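Local structure of endo-arabinase (5C0P) at residues F265-L268 / L272-S275. The protein probably hydrolyses O-glycosidic bonds of arabinan as a magnesium-binding member of glycoside hydrolase family 43. Residues are numbered along the deposited sequence; the frame is centred on the assembly and turned at random.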
ATOM      1  N   PHE A 265       9.520  -6.345  -1.725  1.00 10.25           N
ATOM      2  CA  PHE A 265       9.281  -7.775  -1.732  1.00 10.65           C
ATOM      3  C   PHE A 265      10.538  -8.502  -2.159  1.00 12.01           C
ATOM      4  O   PHE A 265      11.425  -7.916  -2.786  1.00 12.49           O
ATOM      5  CB  PHE A 265       8.143  -8.123  -2.698  1.00 11.98           C
ATOM      6  CG  PHE A 265       8.450  -7.823  -4.151  1.00 11.31           C
ATOM      7  CD1 PHE A 265       8.954  -8.808  -4.996  1.00 12.97           C
ATOM      8  CD2 PHE A 265       8.209  -6.558  -4.676  1.00 11.33           C
ATOM      9  CE1 PHE A 265       9.231  -8.536  -6.340  1.00 12.25           C
ATOM     10  CE2 PHE A 265       8.489  -6.272  -6.010  1.00 10.60           C
ATOM     11  CZ  PHE A 265       8.988  -7.258  -6.847  1.00 11.60           C
ATOM     12  N   LYS A 266      10.608  -9.789  -1.849  1.00 12.50           N
ATOM     13  CA  LYS A 266      11.676 -10.609  -2.397  1.00 11.95           C
ATOM     14  C   LYS A 266      11.162 -11.351  -3.608  1.00 12.06           C
ATOM     15  O   LYS A 266      10.080 -11.957  -3.564  1.00 14.56           O
ATOM     16  CB  LYS A 266      12.223 -11.580  -1.353  1.00 12.62           C
ATOM     17  CG  LYS A 266      13.025 -10.868  -0.284  1.00 14.25           C
ATOM     18  CD  LYS A 266      13.584 -11.836   0.730  1.00 22.90           C
ATOM     19  CE  LYS A 266      14.599 -11.132   1.619  1.00 28.38           C
ATOM     20  NZ  LYS A 266      15.102 -12.025   2.698  1.00 33.73           N
ATOM     21  N   ASP A 267      11.922 -11.286  -4.697  1.00 10.73           N
ATOM     22  CA  ASP A 267      11.553 -12.025  -5.901  1.00 11.17           C
ATOM     23  C   ASP A 267      11.772 -13.527  -5.696  1.00 12.15           C
ATOM     24  O   ASP A 267      12.174 -13.956  -4.605  1.00 14.56           O
ATOM     25  CB  ASP A 267      12.237 -11.474  -7.168  1.00 10.85           C
ATOM     26  CG  ASP A 267      13.729 -11.772  -7.248  1.00 15.66           C
ATOM     27  OD1 ASP A 267      14.273 -12.569  -6.457  1.00 16.24           O
ATOM     28  OD2 ASP A 267      14.368 -11.204  -8.162  1.00 17.11           O
ATOM     29  N   LEU A 268      11.499 -14.320  -6.731  1.00 12.24           N
ATOM     30  CA  LEU A 268      11.559 -15.779  -6.610  1.00 12.48           C
ATOM     31  C   LEU A 268      12.966 -16.307  -6.324  1.00 17.03           C
ATOM     32  O   LEU A 268      13.129 -17.443  -5.878  1.00 20.17           O
ATOM     33  CB  LEU A 268      10.977 -16.448  -7.859  1.00 14.20           C
ATOM     34  CG  LEU A 268       9.479 -16.224  -8.052  1.00 14.20           C
ATOM     35  CD1 LEU A 268       9.066 -16.749  -9.409  1.00 16.17           C
ATOM     36  CD2 LEU A 268       8.691 -16.920  -6.953  1.00 16.64           C
ATOM     37  N   LEU A 272      15.801  -8.718  -2.874  1.00 12.14           N
ATOM     38  CA  LEU A 272      14.883  -7.674  -2.424  1.00 11.48           C
ATOM     39  C   LEU A 272      14.660  -6.628  -3.524  1.00 12.91           C
ATOM     40  O   LEU A 272      15.619  -6.139  -4.152  1.00 12.16           O
ATOM     41  CB  LEU A 272      15.393  -7.025  -1.131  1.00 15.12           C
ATOM     42  CG  LEU A 272      14.441  -6.108  -0.371  1.00 17.79           C
ATOM     43  CD1 LEU A 272      13.255  -6.892   0.202  1.00 17.97           C
ATOM     44  CD2 LEU A 272      15.190  -5.369   0.743  1.00 18.59           C
HETATM   45  N   MSE A 273      13.386  -6.322  -3.770  1.00 12.38           N
HETATM   46  CA  MSE A 273      12.981  -5.388  -4.816  1.00 10.33           C
HETATM   47  C   MSE A 273      12.047  -4.336  -4.242  1.00 10.96           C
HETATM   48  O   MSE A 273      11.333  -4.593  -3.275  1.00 10.43           O
HETATM   49  CB  MSE A 273      12.205  -6.117  -5.925  1.00 12.83           C
HETATM   50  CG  MSE A 273      12.846  -7.384  -6.439  1.00 14.98           C
HETATM   51 SE   MSE A 273      14.367  -7.007  -7.568  0.63 18.94          SE
HETATM   52  CE  MSE A 273      13.415  -6.177  -9.024  1.00 17.30           C
ATOM     53  N   ILE A 274      12.025  -3.162  -4.871  1.00 10.61           N
ATOM     54  CA  ILE A 274      11.012  -2.150  -4.576  1.00  9.18           C
ATOM     55  C   ILE A 274      10.116  -1.977  -5.803  1.00  9.55           C
ATOM     56  O   ILE A 274      10.574  -2.100  -6.935  1.00 11.16           O
ATOM     57  CB  ILE A 274      11.650  -0.806  -4.137  1.00 10.86           C
ATOM     58  CG1 ILE A 274      10.579   0.186  -3.651  1.00 11.30           C
ATOM     59  CG2 ILE A 274      12.482  -0.202  -5.259  1.00 12.22           C
ATOM     60  CD1 ILE A 274      11.161   1.396  -2.908  1.00 15.62           C
ATOM     61  N   SER A 275       8.833  -1.735  -5.556  1.00  9.14           N
ATOM     62  CA  SER A 275       7.868  -1.438  -6.613  1.00  9.54           C
ATOM     63  C   SER A 275       7.115  -0.159  -6.257  1.00  9.24           C
ATOM     64  O   SER A 275       6.570  -0.036  -5.148  1.00  9.94           O
ATOM     65  CB  SER A 275       6.883  -2.604  -6.758  1.00 10.23           C
ATOM     66  OG  SER A 275       5.840  -2.306  -7.681  1.00 10.99           O
TER
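The ring of Phe-265 lies against the CB methylene of selenomethionine Met-273, which sits over one face in a CH-pi contact, 3.8 Å from CB to the ring centroid. The touch is offset toward the rim: CZ of Phe-265 comes to 3.5 Å from CB of Met-273. CG of Phe-265 is tucked between its own N and carbonyl carbon (chi1 65°), which swings the ring across to the neighbouring strand; CB of Ser-275 stands at the edge of the Phe-265 ring, near its plane. The two backbones form an antiparallel hydrogen-bonded pair: Phe-265 N gives to Met-273 O at 3.0 Å, and Met-273 N returns a bond to Phe-265 O at 2.7 Å. On the other face of the sheet, CG of Lys-266 rests on CD1 of Leu-272 at 4.0 Å.

From outside the hairpin pair, Ile-31 and Val-33 of strand 30-34, in the first blade of the family's five-bladed beta-propeller, and Ile-288 of strand 285-290 also touch Phe-265, and Ser-275 OG is hydrogen-bonded to Pro-29 O. At the turn, OD1 of Asp-267 accepts from Lys-269 N, and OD2 forms a salt bridge with NH1 of Arg-271. Paired backbone bonds thus fix the register, while the ring's apolar contacts join the hairpin to strand 30-34.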